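Long-range contacts in ADP-ribosylating toxin CARDS (Mycoplasma pneumoniae, PDB 4TLV), which transfers ADP-ribose from NAD(+) to target proteins, and disrupts and vacuolates host cells as the main virulence factor of the bacterium: residues 60-69 with 164-175; 218-226 with 264-272. All coordinates share one frame; numbering follows the deposited sequence.

Contact 1. Residues 60-69 with 164-175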
loop_
_atom_site.group_PDB
_atom_site.type_symbol
_atom_site.label_atom_id
_atom_site.label_comp_id
_atom_site.label_asym_id
_atom_site.label_seq_id
_atom_site.Cartn_x
_atom_site.Cartn_y
_atom_site.Cartn_z
ATOM N N ILE A 60 4.373 4.435 -11.669
ATOM C CA ILE A 60 5.677 4.619 -12.315
ATOM C C ILE A 60 6.792 3.771 -11.697
ATOM O O ILE A 60 7.902 3.692 -12.244
ATOM C CB ILE A 60 6.098 6.119 -12.387
ATOM C CG1 ILE A 60 7.268 6.297 -13.365
ATOM C CG2 ILE A 60 6.517 6.624 -11.027
ATOM C CD1 ILE A 60 7.514 7.762 -13.766
ATOM N N ARG A 61 6.501 3.100 -10.586
ATOM C CA ARG A 61 7.541 2.305 -9.907
ATOM C C ARG A 61 8.280 1.321 -10.828
ATOM O O ARG A 61 9.524 1.236 -10.788
ATOM C CB ARG A 61 6.975 1.585 -8.676
ATOM C CG ARG A 61 7.982 0.674 -7.918
ATOM C CD ARG A 61 9.283 1.392 -7.544
ATOM N NE ARG A 61 10.217 0.441 -6.943
ATOM C CZ ARG A 61 10.992 -0.389 -7.643
ATOM N NH1 ARG A 61 10.960 -0.361 -8.970
ATOM N NH2 ARG A 61 11.805 -1.249 -7.013
ATOM N N PHE A 62 7.549 0.573 -11.657
ATOM C CA PHE A 62 8.201 -0.450 -12.496
ATOM C C PHE A 62 9.222 0.220 -13.404
ATOM O O PHE A 62 10.234 -0.373 -13.771
ATOM C CB PHE A 62 7.188 -1.227 -13.364
ATOM C CG PHE A 62 6.715 -0.459 -14.578
ATOM C CD1 PHE A 62 5.673 0.458 -14.475
ATOM C CD2 PHE A 62 7.331 -0.627 -15.812
ATOM C CE1 PHE A 62 5.240 1.194 -15.580
ATOM C CE2 PHE A 62 6.902 0.113 -16.935
ATOM C CZ PHE A 62 5.851 1.018 -16.812
ATOM N N PHE A 63 8.932 1.464 -13.760
ATOM C CA PHE A 63 9.720 2.194 -14.741
ATOM C C PHE A 63 11.096 2.600 -14.177
ATOM O O PHE A 63 12.005 2.959 -14.934
ATOM C CB PHE A 63 8.908 3.412 -15.224
ATOM C CG PHE A 63 9.419 4.024 -16.496
ATOM C CD1 PHE A 63 9.376 3.318 -17.685
ATOM C CD2 PHE A 63 9.914 5.317 -16.506
ATOM C CE1 PHE A 63 9.830 3.889 -18.864
ATOM C CE2 PHE A 63 10.372 5.889 -17.677
ATOM C CZ PHE A 63 10.329 5.170 -18.858
ATOM N N GLY A 64 11.251 2.528 -12.857
ATOM C CA GLY A 64 12.540 2.750 -12.220
ATOM C C GLY A 64 13.412 1.509 -12.035
ATOM O O GLY A 64 14.339 1.528 -11.216
ATOM N N SER A 65 13.117 0.421 -12.756
ATOM C CA SER A 65 13.940 -0.792 -12.676
ATOM C C SER A 65 15.400 -0.475 -12.989
ATOM O O SER A 65 15.678 0.322 -13.884
ATOM C CB SER A 65 13.474 -1.832 -13.692
ATOM O OG SER A 65 12.199 -2.338 -13.357
ATOM N N TRP A 66 16.318 -1.130 -12.286
ATOM C CA TRP A 66 17.731 -0.808 -12.404
ATOM C C TRP A 66 18.356 -1.476 -13.630
ATOM O O TRP A 66 17.911 -2.531 -14.067
ATOM C CB TRP A 66 18.480 -1.240 -11.146
ATOM C CG TRP A 66 18.053 -0.542 -9.881
ATOM C CD1 TRP A 66 17.063 0.405 -9.730
ATOM C CD2 TRP A 66 18.620 -0.742 -8.589
ATOM N NE1 TRP A 66 17.000 0.800 -8.411
ATOM C CE2 TRP A 66 17.936 0.108 -7.695
ATOM C CE3 TRP A 66 19.641 -1.570 -8.100
ATOM C CZ2 TRP A 66 18.246 0.153 -6.332
ATOM C CZ3 TRP A 66 19.946 -1.522 -6.750
ATOM C CH2 TRP A 66 19.246 -0.663 -5.883
ATOM N N LEU A 67 19.392 -0.857 -14.184
ATOM C CA LEU A 67 19.970 -1.350 -15.435
ATOM C C LEU A 67 21.161 -2.251 -15.187
ATOM O O LEU A 67 21.820 -2.134 -14.168
ATOM C CB LEU A 67 20.436 -0.187 -16.320
ATOM C CG LEU A 67 19.442 0.921 -16.650
ATOM C CD1 LEU A 67 20.045 1.830 -17.708
ATOM C CD2 LEU A 67 18.134 0.350 -17.140
ATOM N N ARG A 68 21.454 -3.123 -16.146
ATOM C CA ARG A 68 22.734 -3.828 -16.174
ATOM C C ARG A 68 23.852 -2.830 -16.473
ATOM O O ARG A 68 23.595 -1.733 -16.968
ATOM C CB ARG A 68 22.726 -4.912 -17.252
ATOM C CG ARG A 68 21.733 -6.028 -17.009
ATOM C CD ARG A 68 21.772 -7.046 -18.144
ATOM N NE ARG A 68 20.901 -8.190 -17.880
ATOM C CZ ARG A 68 21.239 -9.234 -17.125
ATOM N NH1 ARG A 68 22.438 -9.281 -16.555
ATOM N NH2 ARG A 68 20.377 -10.232 -16.936
ATOM N N GLU A 69 25.086 -3.231 -16.185
ATOM C CA GLU A 69 26.273 -2.402 -16.407
ATOM C C GLU A 69 26.716 -2.345 -17.868
ATOM O O GLU A 69 27.708 -2.970 -18.241
ATOM C CB GLU A 69 27.437 -2.921 -15.549
ATOM C CG GLU A 69 27.156 -2.900 -14.064
ATOM C CD GLU A 69 28.364 -3.273 -13.218
ATOM O OE1 GLU A 69 29.021 -4.303 -13.495
ATOM O OE2 GLU A 69 28.647 -2.528 -12.257
ATOM N N HIS A 164 27.419 0.188 -8.033
ATOM C CA HIS A 164 26.307 -0.570 -8.610
ATOM C C HIS A 164 25.993 -1.793 -7.748
ATOM O O HIS A 164 26.715 -2.778 -7.796
ATOM C CB HIS A 164 26.680 -1.025 -10.016
ATOM C CG HIS A 164 27.083 0.095 -10.921
ATOM N ND1 HIS A 164 27.900 -0.091 -12.016
ATOM C CD2 HIS A 164 26.790 1.416 -10.891
ATOM C CE1 HIS A 164 28.085 1.065 -12.628
ATOM N NE2 HIS A 164 27.425 1.998 -11.965
ATOM N N PRO A 165 24.927 -1.729 -6.937
ATOM C CA PRO A 165 24.680 -2.847 -6.017
ATOM C C PRO A 165 24.423 -4.152 -6.785
ATOM O O PRO A 165 23.569 -4.194 -7.674
ATOM C CB PRO A 165 23.433 -2.391 -5.229
ATOM C CG PRO A 165 23.418 -0.857 -5.394
ATOM C CD PRO A 165 23.927 -0.655 -6.797
ATOM N N ALA A 166 25.166 -5.201 -6.436
ATOM C CA ALA A 166 25.096 -6.478 -7.143
ATOM C C ALA A 166 25.222 -6.322 -8.654
ATOM O O ALA A 166 24.639 -7.091 -9.415
ATOM C CB ALA A 166 23.801 -7.225 -6.776
ATOM N N GLY A 167 25.956 -5.306 -9.099
ATOM C CA GLY A 167 26.192 -5.123 -10.522
ATOM C C GLY A 167 25.063 -4.463 -11.298
ATOM O O GLY A 167 25.058 -4.490 -12.534
ATOM N N ARG A 168 24.095 -3.884 -10.587
ATOM C CA ARG A 168 22.992 -3.169 -11.235
ATOM C C ARG A 168 23.096 -1.675 -10.951
ATOM O O ARG A 168 23.576 -1.276 -9.897
ATOM C CB ARG A 168 21.633 -3.704 -10.769
ATOM C CG ARG A 168 21.267 -5.052 -11.392
ATOM C CD ARG A 168 20.533 -4.859 -12.685
ATOM N NE ARG A 168 20.170 -6.122 -13.315
ATOM C CZ ARG A 168 19.399 -6.229 -14.388
ATOM N NH1 ARG A 168 18.867 -5.145 -14.950
ATOM N NH2 ARG A 168 19.145 -7.431 -14.889
ATOM N N VAL A 169 22.640 -0.856 -11.891
ATOM C CA VAL A 169 22.793 0.591 -11.781
ATOM C C VAL A 169 21.530 1.234 -11.221
ATOM O O VAL A 169 20.462 1.095 -11.803
ATOM C CB VAL A 169 23.061 1.214 -13.152
ATOM C CG1 VAL A 169 23.198 2.721 -13.021
ATOM C CG2 VAL A 169 24.310 0.589 -13.776
ATOM N N VAL A 170 21.667 1.926 -10.091
ATOM C CA VAL A 170 20.535 2.533 -9.402
ATOM C C VAL A 170 19.902 3.636 -10.237
ATOM O O VAL A 170 20.566 4.603 -10.611
ATOM C CB VAL A 170 20.967 3.124 -8.036
ATOM C CG1 VAL A 170 19.787 3.781 -7.331
ATOM C CG2 VAL A 170 21.595 2.045 -7.140
ATOM N N GLU A 171 18.609 3.484 -10.508
ATOM C CA GLU A 171 17.858 4.436 -11.299
ATOM C C GLU A 171 16.743 5.057 -10.476
ATOM O O GLU A 171 16.244 4.452 -9.523
ATOM C CB GLU A 171 17.203 3.735 -12.494
ATOM C CG GLU A 171 18.163 3.030 -13.412
ATOM C CD GLU A 171 18.818 3.969 -14.408
ATOM O OE1 GLU A 171 18.130 4.865 -14.943
ATOM O OE2 GLU A 171 20.023 3.788 -14.662
ATOM N N THR A 172 16.326 6.247 -10.880
ATOM C CA THR A 172 15.094 6.820 -10.361
ATOM C C THR A 172 14.291 7.337 -11.553
ATOM O O THR A 172 14.730 7.222 -12.700
ATOM C CB THR A 172 15.368 7.895 -9.274
ATOM O OG1 THR A 172 14.140 8.235 -8.622
ATOM C CG2 THR A 172 16.007 9.147 -9.862
ATOM N N THR A 173 13.103 7.862 -11.305
ATOM C CA THR A 173 12.260 8.345 -12.385
ATOM C C THR A 173 12.010 9.821 -12.188
ATOM O O THR A 173 12.158 10.346 -11.084
ATOM C CB THR A 173 10.919 7.596 -12.430
ATOM O OG1 THR A 173 10.280 7.712 -11.154
ATOM C CG2 THR A 173 11.154 6.116 -12.724
ATOM N N ARG A 174 11.652 10.496 -13.269
ATOM C CA ARG A 174 11.300 11.903 -13.195
ATOM C C ARG A 174 10.019 12.150 -13.979
ATOM O O ARG A 174 9.835 11.611 -15.074
ATOM C CB ARG A 174 12.434 12.766 -13.758
ATOM C CG ARG A 174 13.734 12.663 -12.973
ATOM C CD ARG A 174 14.742 13.665 -13.502
ATOM N NE ARG A 174 14.842 13.566 -14.952
ATOM C CZ ARG A 174 15.490 14.439 -15.716
ATOM N NH1 ARG A 174 16.101 15.478 -15.161
ATOM N NH2 ARG A 174 15.528 14.271 -17.033
ATOM N N ILE A 175 9.128 12.950 -13.409
ATOM C CA ILE A 175 7.960 13.396 -14.149
ATOM C C ILE A 175 8.236 14.808 -14.672
ATOM O O ILE A 175 8.312 15.772 -13.915
ATOM C CB ILE A 175 6.695 13.356 -13.281
ATOM C CG1 ILE A 175 6.512 11.950 -12.697
ATOM C CG2 ILE A 175 5.462 13.778 -14.107
ATOM C CD1 ILE A 175 5.362 11.830 -11.720
HETATM O O HOH W 1 14.419 2.540 -8.713
#

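Contact 2. Residues 218-226 with 264-272. With SO4 (sulfate ion), chain H.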
loop_
_atom_site.group_PDB
_atom_site.type_symbol
_atom_site.label_atom_id
_atom_site.label_comp_id
_atom_site.label_asym_id
_atom_site.label_seq_id
_atom_site.Cartn_x
_atom_site.Cartn_y
_atom_site.Cartn_z
ATOM N N ALA A 218 7.406 -9.826 -13.096
ATOM C CA ALA A 218 8.536 -9.012 -13.500
ATOM C C ALA A 218 9.329 -8.567 -12.257
ATOM O O ALA A 218 8.759 -8.035 -11.298
ATOM C CB ALA A 218 8.065 -7.811 -14.309
ATOM N N ASP A 219 10.638 -8.793 -12.280
ATOM C CA ASP A 219 11.532 -8.337 -11.212
ATOM C C ASP A 219 11.906 -6.881 -11.508
ATOM O O ASP A 219 12.604 -6.605 -12.489
ATOM C CB ASP A 219 12.788 -9.215 -11.193
ATOM C CG ASP A 219 13.761 -8.836 -10.111
ATOM O OD1 ASP A 219 13.675 -7.708 -9.579
ATOM O OD2 ASP A 219 14.619 -9.686 -9.779
ATOM N N VAL A 220 11.452 -5.947 -10.670
ATOM C CA VAL A 220 11.722 -4.531 -10.933
ATOM C C VAL A 220 12.684 -3.888 -9.927
ATOM O O VAL A 220 12.600 -2.687 -9.656
ATOM C CB VAL A 220 10.417 -3.701 -11.099
ATOM C CG1 VAL A 220 9.690 -4.123 -12.374
ATOM C CG2 VAL A 220 9.505 -3.843 -9.849
ATOM N N SER A 221 13.582 -4.719 -9.393
ATOM C CA SER A 221 14.711 -4.318 -8.547
ATOM C C SER A 221 14.370 -4.261 -7.068
ATOM O O SER A 221 13.215 -4.074 -6.688
ATOM C CB SER A 221 15.337 -2.989 -8.987
ATOM O OG SER A 221 15.619 -2.988 -10.376
ATOM N N GLU A 222 15.399 -4.453 -6.251
ATOM C CA GLU A 222 15.280 -4.410 -4.802
ATOM C C GLU A 222 14.199 -5.342 -4.268
ATOM O O GLU A 222 13.521 -5.034 -3.289
ATOM C CB GLU A 222 15.064 -2.981 -4.327
ATOM C CG GLU A 222 16.327 -2.161 -4.480
ATOM C CD GLU A 222 16.135 -0.729 -4.054
ATOM O OE1 GLU A 222 15.246 -0.054 -4.622
ATOM O OE2 GLU A 222 16.877 -0.301 -3.152
ATOM N N GLY A 223 14.072 -6.493 -4.912
ATOM C CA GLY A 223 13.175 -7.534 -4.430
ATOM C C GLY A 223 11.730 -7.343 -4.852
ATOM O O GLY A 223 10.864 -8.158 -4.510
ATOM N N THR A 224 11.466 -6.275 -5.588
ATOM C CA THR A 224 10.097 -5.868 -5.901
ATOM C C THR A 224 9.526 -6.654 -7.078
ATOM O O THR A 224 10.197 -6.816 -8.088
ATOM C CB THR A 224 10.048 -4.348 -6.202
ATOM O OG1 THR A 224 10.586 -3.649 -5.080
ATOM C CG2 THR A 224 8.626 -3.865 -6.457
ATOM N N SER A 225 8.301 -7.160 -6.920
ATOM C CA SER A 225 7.585 -7.853 -7.989
ATOM C C SER A 225 6.613 -6.897 -8.667
ATOM O O SER A 225 5.982 -6.089 -7.993
ATOM C CB SER A 225 6.760 -9.014 -7.406
ATOM O OG SER A 225 7.544 -9.842 -6.577
ATOM N N ALA A 226 6.485 -6.996 -9.991
ATOM C CA ALA A 226 5.478 -6.242 -10.736
ATOM C C ALA A 226 4.691 -7.224 -11.596
ATOM O O ALA A 226 5.252 -8.210 -12.074
ATOM C CB ALA A 226 6.139 -5.163 -11.629
ATOM N N GLN A 264 7.965 -14.596 -2.242
ATOM C CA GLN A 264 7.592 -13.266 -1.764
ATOM C C GLN A 264 8.478 -12.177 -2.387
ATOM O O GLN A 264 8.002 -11.083 -2.686
ATOM C CB GLN A 264 7.733 -13.209 -0.250
ATOM C CG GLN A 264 7.447 -11.842 0.323
ATOM C CD GLN A 264 6.635 -11.925 1.591
ATOM O OE1 GLN A 264 7.130 -12.356 2.640
ATOM N NE2 GLN A 264 5.372 -11.524 1.504
ATOM N N TYR A 265 9.763 -12.474 -2.559
ATOM C CA TYR A 265 10.702 -11.491 -3.122
ATOM C C TYR A 265 11.314 -11.960 -4.432
ATOM O O TYR A 265 11.467 -13.155 -4.649
ATOM C CB TYR A 265 11.813 -11.167 -2.111
ATOM C CG TYR A 265 11.251 -10.590 -0.850
ATOM C CD1 TYR A 265 10.695 -9.323 -0.841
ATOM C CD2 TYR A 265 11.246 -11.317 0.330
ATOM C CE1 TYR A 265 10.142 -8.791 0.308
ATOM C CE2 TYR A 265 10.697 -10.786 1.494
ATOM C CZ TYR A 265 10.148 -9.521 1.472
ATOM O OH TYR A 265 9.601 -8.976 2.619
ATOM N N ALA A 266 11.677 -11.009 -5.292
ATOM C CA ALA A 266 12.404 -11.309 -6.526
ATOM C C ALA A 266 13.914 -11.467 -6.246
ATOM O O ALA A 266 14.388 -11.071 -5.171
ATOM C CB ALA A 266 12.159 -10.200 -7.544
ATOM N N SER A 267 14.658 -12.051 -7.199
ATOM C CA SER A 267 16.110 -12.267 -7.057
ATOM C C SER A 267 16.857 -10.993 -6.689
ATOM O O SER A 267 17.868 -11.039 -5.980
ATOM C CB SER A 267 16.725 -12.793 -8.372
ATOM O OG SER A 267 16.178 -14.044 -8.749
ATOM N N SER A 268 16.356 -9.863 -7.184
ATOM C CA SER A 268 17.009 -8.568 -6.997
ATOM C C SER A 268 17.028 -8.131 -5.544
ATOM O O SER A 268 17.627 -7.100 -5.203
ATOM C CB SER A 268 16.326 -7.486 -7.860
ATOM O OG SER A 268 14.950 -7.374 -7.494
ATOM N N VAL A 269 16.376 -8.905 -4.677
ATOM C CA VAL A 269 16.430 -8.634 -3.252
ATOM C C VAL A 269 17.902 -8.650 -2.778
ATOM O O VAL A 269 18.245 -8.036 -1.767
ATOM C CB VAL A 269 15.534 -9.633 -2.443
ATOM C CG1 VAL A 269 16.217 -10.972 -2.300
ATOM C CG2 VAL A 269 15.160 -9.084 -1.065
ATOM N N LYS A 270 18.781 -9.300 -3.534
ATOM C CA LYS A 270 20.202 -9.325 -3.169
ATOM C C LYS A 270 20.883 -7.956 -3.318
ATOM O O LYS A 270 21.997 -7.767 -2.865
ATOM C CB LYS A 270 20.958 -10.352 -3.995
ATOM C CG LYS A 270 21.116 -10.001 -5.444
ATOM C CD LYS A 270 21.985 -11.036 -6.146
ATOM C CE LYS A 270 21.998 -10.801 -7.642
ATOM N NZ LYS A 270 22.841 -11.857 -8.301
ATOM N N GLU A 271 20.208 -7.016 -3.975
ATOM C CA GLU A 271 20.717 -5.655 -4.106
ATOM C C GLU A 271 20.658 -4.852 -2.806
ATOM O O GLU A 271 21.279 -3.784 -2.719
ATOM C CB GLU A 271 19.923 -4.893 -5.194
ATOM C CG GLU A 271 20.102 -5.455 -6.597
ATOM C CD GLU A 271 19.035 -5.016 -7.593
ATOM O OE1 GLU A 271 18.012 -4.431 -7.185
ATOM O OE2 GLU A 271 19.222 -5.266 -8.810
ATOM N N LEU A 272 19.880 -5.304 -1.818
ATOM C CA LEU A 272 19.595 -4.443 -0.659
ATOM C C LEU A 272 20.826 -4.230 0.208
ATOM O O LEU A 272 21.565 -5.170 0.461
ATOM C CB LEU A 272 18.461 -5.018 0.208
ATOM C CG LEU A 272 17.129 -5.256 -0.522
ATOM C CD1 LEU A 272 16.076 -5.735 0.456
ATOM C CD2 LEU A 272 16.669 -3.991 -1.227
HETATM S S SO4 H . 18.721 -14.727 -11.305
HETATM O O1 SO4 H . 18.021 -14.088 -12.413
HETATM O O2 SO4 H . 17.749 -15.367 -10.420
HETATM O O3 SO4 H . 19.502 -13.719 -10.590
HETATM O O4 SO4 H . 19.623 -15.751 -11.831
HETATM O O HOH W 2 13.792 -12.569 -10.000
HETATM O O HOH W 3 8.215 -8.802 -4.166
#

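Contact 1. Residues 60-69 with 164-175
Trp66 lays one face of its indole on Val170, whose CA sits 3.8 Å from the centroid of the five-membered ring and almost on the ring normal, a CH-pi contact. Val170 CG2 continues over the same ring system toward CH2, Arg168 CB meets the indole at its edge, and Pro165 packs against CZ3. At the pyrrole edge a water accepts from Trp66 NE1 and donates to both Gly64 O and Glu171 O, so that it bridges the two segments. Beside the indole, Leu67 and Val169 form an antiparallel hydrogen-bonded pair; Val169 N to Leu67 O is the shorter bond at 2.7 Å, and Leu67 N to Val169 O stretches to 3.3 Å. The side chain of Arg168, bent at CG (chi2 -89°), folds back across this pair and gives NH1 to Trp66 O at 2.9 Å, a bent bond of 136° with the donor tilted from the carbonyl plane. Its guanidinium lies flat over Arg68 CG, although NH2 comes within 3.6 Å of Arg68 NE, so like charges meet here, with Glu252 a weak, long ion partner of Arg168. At the outer end His164 ND1 donates to Glu69 OE2 over 2.6 Å; the oxygen lies in the imidazole plane and is met on its anti side, while the carboxylate stands 77° to the ring. At the other end the side chains of Ile60 and Thr173 meet tip to tip, Ile60 CD1 3.7 Å from Thr173 CB, and Thr173 CG2 rests on the backbone of Gly64. Within the mART domain the contact adds the short edge strand 67-68 to strand 168-181, which pairs on its other side with strand 146-156, while Ile60 and Phe63 pack onto Val152.

Contact 2. Residues 218-226 with 264-272
Asp219 and Ser268 join a type I' beta turn, Ser221 to Thr224, to the 3-10 segment 267-271. The turn closes the hairpin of strands 214-219 and 225-226. The tight part centres on Ser268 OG, which donates to Asp219 OD1 at a very short 2.5 Å and accepts from Gly223 N at 2.9 Å. Its chi1 of 60° places the hydroxyl between its own backbone N and carbonyl carbon, facing the turn. Asp219 is gripped several times over: OD2 takes Ser268 N on its syn lone pair, while OD1 also accepts Ser221 N nearly along its C-O axis, an Asx turn that fixes the carboxylate against the start of the bend. Ala266 CB presses on Asp219 CG at 3.3 Å. One turn further along the 3-10 segment, Glu271 OE1 accepts Glu222 N over 2.8 Å, so successive amides of the turn go to Glu271 and Ser268. The proximity of Glu252 OE2 to Glu271 OE2 could raise the proton affinity of either acid. Gly223 CA, at positive phi, lies 3.7 Å from Val269 CB. Leu272 CD2 packs on Glu222 CB and CG, the carboxylate of Glu222 turning to Thr433. The solvent side is looser: Ser267 is exposed, its OG bound to a sulfate, probably from the crystallisation liquor, that Lys253 also holds; a water links Ser267 N to Asp219 OD2. The contact thus ties the region assigned to the NAD(+)-binding pocket to Glu271 and Leu272 of the KELED trafficking motif, Lys270 itself pointing away and exposed. Near Gln264 a second water donates to Gly223 O and Gln264 O and accepts from Ser225 OG; Gly223 O also receives Ala266 N at 3.1 Å, from above its carbonyl plane.

The centres of the two contacts lie about 12 Å apart, and contact 1 closes along the chain before contact 2 opens. They belong to different antiparallel sheets: contact 1 pairs edge strand 67-68 with strand 168-181 of the five-stranded mART sheet, whereas 218-226 supplies the hairpin of a three-stranded one. Segment 60-69 bridges them, since Trp66 N probably bonds to Ser221 OG, which also bonds Glu252, and Arg61 NH1 to Val220 O; this fastens the beta turn and the residue before it to the 60-66 region. Arg61 also bonds Met434 O in D2, so the catalytic domain, hairpin and D2 meet around this junction.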